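Local coordinates for protein DNA polymerase (Pyrobaculum calidifontis, PDB 5MDN) that probably catalyses template-directed DNA synthesis, adding deoxyribonucleotides from their triphosphates to a growing DNA strand with release of diphosphate, as a family B polymerase, at residues Glu171-Arg176 with Tyr319-Ala324. Residues are numbered along the deposited sequence; the frame is centred on the assembly and turned at random.
Sequences EVYNER and YWNDPA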
ATOM      1  N   GLU A 171      -7.892  20.049  -8.744  1.00 67.88           N
ATOM      2  CA  GLU A 171      -7.087  20.300  -9.930  1.00 66.97           C
ATOM      3  C   GLU A 171      -6.416  21.659  -9.801  1.00 65.43           C
ATOM      4  O   GLU A 171      -7.044  22.635  -9.383  1.00 67.15           O
ATOM      5  CB  GLU A 171      -7.926  20.235 -11.212  1.00 70.09           C
ATOM      6  CG  GLU A 171      -8.391  18.831 -11.578  1.00 73.36           C
ATOM      7  CD  GLU A 171      -7.244  17.855 -11.795  1.00 75.83           C
ATOM      8  OE1 GLU A 171      -6.128  18.299 -12.138  1.00 74.77           O
ATOM      9  OE2 GLU A 171      -7.461  16.637 -11.613  1.00 72.41           O
ATOM     10  N   VAL A 172      -5.136  21.711 -10.159  1.00 67.23           N
ATOM     11  CA  VAL A 172      -4.284  22.871  -9.929  1.00 67.80           C
ATOM     12  C   VAL A 172      -3.829  23.398 -11.283  1.00 74.32           C
ATOM     13  O   VAL A 172      -3.501  22.612 -12.176  1.00 79.02           O
ATOM     14  CB  VAL A 172      -3.083  22.513  -9.030  1.00 67.52           C
ATOM     15  CG1 VAL A 172      -2.088  23.650  -8.986  1.00 68.10           C
ATOM     16  CG2 VAL A 172      -3.556  22.153  -7.629  1.00 68.77           C
ATOM     17  N   TYR A 173      -3.780  24.728 -11.414  1.00 76.87           N
ATOM     18  CA  TYR A 173      -3.496  25.446 -12.657  1.00 78.62           C
ATOM     19  C   TYR A 173      -2.395  24.807 -13.500  1.00 83.75           C
ATOM     20  O   TYR A 173      -2.673  24.314 -14.597  1.00 88.79           O
ATOM     21  CB  TYR A 173      -3.128  26.892 -12.320  1.00 79.47           C
ATOM     22  CG  TYR A 173      -3.122  27.826 -13.502  1.00 81.63           C
ATOM     23  CD1 TYR A 173      -4.273  28.031 -14.249  1.00 82.90           C
ATOM     24  CD2 TYR A 173      -1.975  28.520 -13.859  1.00 80.31           C
ATOM     25  CE1 TYR A 173      -4.281  28.888 -15.328  1.00 81.39           C
ATOM     26  CE2 TYR A 173      -1.975  29.383 -14.934  1.00 83.53           C
ATOM     27  CZ  TYR A 173      -3.127  29.560 -15.668  1.00 83.55           C
ATOM     28  OH  TYR A 173      -3.124  30.421 -16.742  1.00 83.04           O
ATOM     29  N   ASN A 174      -1.149  24.843 -13.024  1.00 85.22           N
ATOM     30  CA  ASN A 174      -0.023  24.095 -13.600  1.00 85.87           C
ATOM     31  C   ASN A 174       0.357  24.535 -15.022  1.00 83.68           C
ATOM     32  O   ASN A 174       0.931  23.752 -15.783  1.00 80.32           O
ATOM     33  CB  ASN A 174      -0.286  22.574 -13.522  1.00 88.52           C
ATOM     34  CG  ASN A 174      -0.809  21.962 -14.827  1.00 89.72           C
ATOM     35  OD1 ASN A 174      -0.224  21.011 -15.347  1.00 94.44           O
ATOM     36  ND2 ASN A 174      -1.903  22.498 -15.354  1.00 86.12           N
ATOM     37  N   GLU A 175       0.102  25.799 -15.385  1.00 86.19           N
ATOM     38  CA  GLU A 175       0.482  26.279 -16.717  1.00 89.99           C
ATOM     39  C   GLU A 175       1.943  25.974 -17.020  1.00 90.47           C
ATOM     40  O   GLU A 175       2.284  25.552 -18.132  1.00 91.83           O
ATOM     41  CB  GLU A 175       0.231  27.782 -16.844  1.00 94.35           C
ATOM     42  CG  GLU A 175       0.557  28.349 -18.225  1.00 98.74           C
ATOM     43  CD  GLU A 175       0.498  29.867 -18.272  1.00100.93           C
ATOM     44  OE1 GLU A 175      -0.236  30.460 -17.454  1.00103.82           O
ATOM     45  OE2 GLU A 175       1.185  30.465 -19.127  1.00 99.86           O
ATOM     46  N   ARG A 176       2.820  26.193 -16.044  1.00 89.68           N
ATOM     47  CA  ARG A 176       4.209  25.753 -16.116  1.00 92.31           C
ATOM     48  C   ARG A 176       4.344  24.398 -15.422  1.00 95.17           C
ATOM     49  O   ARG A 176       4.344  24.321 -14.189  1.00102.94           O
ATOM     50  CB  ARG A 176       5.121  26.801 -15.483  1.00 95.44           C
ATOM     51  CG  ARG A 176       4.587  27.379 -14.174  1.00 99.03           C
ATOM     52  CD  ARG A 176       5.247  28.703 -13.832  1.00 99.06           C
ATOM     53  NE  ARG A 176       5.531  28.806 -12.404  1.00 97.58           N
ATOM     54  CZ  ARG A 176       4.697  29.325 -11.510  1.00 96.06           C
ATOM     55  NH1 ARG A 176       3.516  29.792 -11.891  1.00 95.96           N
ATOM     56  NH2 ARG A 176       5.044  29.371 -10.232  1.00 96.19           N
ATOM     57  N   TYR A 319      -7.912  24.301 -20.393  1.00 75.89           N
ATOM     58  CA  TYR A 319      -9.358  24.182 -20.251  1.00 76.66           C
ATOM     59  C   TYR A 319      -9.927  25.202 -19.272  1.00 77.81           C
ATOM     60  O   TYR A 319     -11.144  25.421 -19.262  1.00 73.05           O
ATOM     61  CB  TYR A 319      -9.734  22.766 -19.806  1.00 77.71           C
ATOM     62  CG  TYR A 319      -9.653  21.722 -20.902  1.00 78.03           C
ATOM     63  CD1 TYR A 319      -8.439  21.394 -21.492  1.00 79.41           C
ATOM     64  CD2 TYR A 319     -10.793  21.063 -21.346  1.00 76.83           C
ATOM     65  CE1 TYR A 319      -8.364  20.442 -22.495  1.00 80.71           C
ATOM     66  CE2 TYR A 319     -10.729  20.113 -22.348  1.00 74.92           C
ATOM     67  CZ  TYR A 319      -9.512  19.805 -22.917  1.00 78.43           C
ATOM     68  OH  TYR A 319      -9.444  18.858 -23.912  1.00 79.73           O
ATOM     69  N   TRP A 320      -9.082  25.827 -18.452  1.00 72.29           N
ATOM     70  CA  TRP A 320      -9.519  26.808 -17.465  1.00 74.54           C
ATOM     71  C   TRP A 320      -9.599  28.217 -18.039  1.00 77.84           C
ATOM     72  O   TRP A 320     -10.506  28.978 -17.684  1.00 74.42           O
ATOM     73  CB  TRP A 320      -8.578  26.781 -16.258  1.00 75.94           C
ATOM     74  CG  TRP A 320      -8.900  27.772 -15.179  1.00 78.60           C
ATOM     75  CD1 TRP A 320      -8.165  28.867 -14.831  1.00 79.44           C
ATOM     76  CD2 TRP A 320     -10.032  27.753 -14.299  1.00 78.09           C
ATOM     77  NE1 TRP A 320      -8.766  29.531 -13.790  1.00 80.06           N
ATOM     78  CE2 TRP A 320      -9.916  28.868 -13.446  1.00 78.36           C
ATOM     79  CE3 TRP A 320     -11.135  26.906 -14.154  1.00 76.29           C
ATOM     80  CZ2 TRP A 320     -10.857  29.156 -12.460  1.00 77.21           C
ATOM     81  CZ3 TRP A 320     -12.067  27.191 -13.172  1.00 73.82           C
ATOM     82  CH2 TRP A 320     -11.921  28.307 -12.337  1.00 76.39           C
ATOM     83  N   ASN A 321      -8.664  28.585 -18.917  1.00 81.38           N
ATOM     84  CA  ASN A 321      -8.661  29.894 -19.555  1.00 82.01           C
ATOM     85  C   ASN A 321      -9.536  29.941 -20.804  1.00 83.62           C
ATOM     86  O   ASN A 321      -9.406  30.873 -21.608  1.00 85.18           O
ATOM     87  CB  ASN A 321      -7.229  30.314 -19.901  1.00 81.01           C
ATOM     88  CG  ASN A 321      -6.262  30.095 -18.754  1.00 78.76           C
ATOM     89  OD1 ASN A 321      -5.239  29.430 -18.906  1.00 73.37           O
ATOM     90  ND2 ASN A 321      -6.580  30.663 -17.597  1.00 81.67           N
ATOM     91  N   ASP A 322     -10.421  28.966 -20.981  1.00 79.94           N
ATOM     92  CA  ASP A 322     -11.280  28.884 -22.160  1.00 80.99           C
ATOM     93  C   ASP A 322     -12.696  28.588 -21.688  1.00 83.09           C
ATOM     94  O   ASP A 322     -12.980  27.442 -21.279  1.00 88.28           O
ATOM     95  CB  ASP A 322     -10.782  27.808 -23.124  1.00 84.02           C
ATOM     96  CG  ASP A 322     -11.463  27.869 -24.484  1.00 88.34           C
ATOM     97  OD1 ASP A 322     -12.602  28.374 -24.576  1.00 87.95           O
ATOM     98  OD2 ASP A 322     -10.850  27.410 -25.471  1.00 94.07           O
ATOM     99  N   PRO A 323     -13.603  29.568 -21.713  1.00 86.28           N
ATOM    100  CA  PRO A 323     -14.973  29.315 -21.234  1.00 84.53           C
ATOM    101  C   PRO A 323     -15.708  28.231 -22.004  1.00 83.11           C
ATOM    102  O   PRO A 323     -16.721  27.723 -21.508  1.00 80.52           O
ATOM    103  CB  PRO A 323     -15.658  30.678 -21.404  1.00 87.08           C
ATOM    104  CG  PRO A 323     -14.540  31.668 -21.346  1.00 87.59           C
ATOM    105  CD  PRO A 323     -13.373  30.992 -22.013  1.00 86.38           C
ATOM    106  N   ALA A 324     -15.242  27.864 -23.201  1.00 81.03           N
ATOM    107  CA  ALA A 324     -15.830  26.723 -23.894  1.00 84.49           C
ATOM    108  C   ALA A 324     -15.415  25.402 -23.260  1.00 87.73           C
ATOM    109  O   ALA A 324     -16.192  24.440 -23.268  1.00 85.41           O
ATOM    110  CB  ALA A 324     -15.439  26.751 -25.373  1.00 83.12           C
TER
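Tyr173, in the RNase H-like exonuclease domain of this family B polymerase, meets Trp320 and Asn321, and the pairing illustrates how one aromatic side chain can bridge two pieces of a fold far apart in sequence. Strand 165-172, in the middle of a mixed five-stranded sheet, has just ended when Tyr173 follows in the turn, and its ring reaches Trp320 of helix 316-320 and the adjoining Asn321. With CG anti to the backbone N (chi1 -166°), the ring extends far enough to span backbones whose nearest CA atoms, those of Tyr173 and Trp320, lie 7.8 Å apart. It is the ring edge that touches: Tyr173 CE1 rests 3.9 Å from Trp320 CD1, an apolar contact between side chains that run nearly perpendicular. Further out, the Asn321 amide comes up to the same edge, its plane turned 71° from that of the phenol. Tyr317, three residues before Trp320, also touches Tyr173, while Trp320 makes a cation-pi contact with Arg326. Replacing Tyr173 by an alanine would probably open a gap beside Trp320 CD1 and leave Glu175 without its hydroxyl partner. That partnership ties the hydroxyl back to its own segment: Tyr173 OH donates to Glu175 OE1 over 3.0 Å, meeting the oxygen from above the carboxylate, 36° out of its plane.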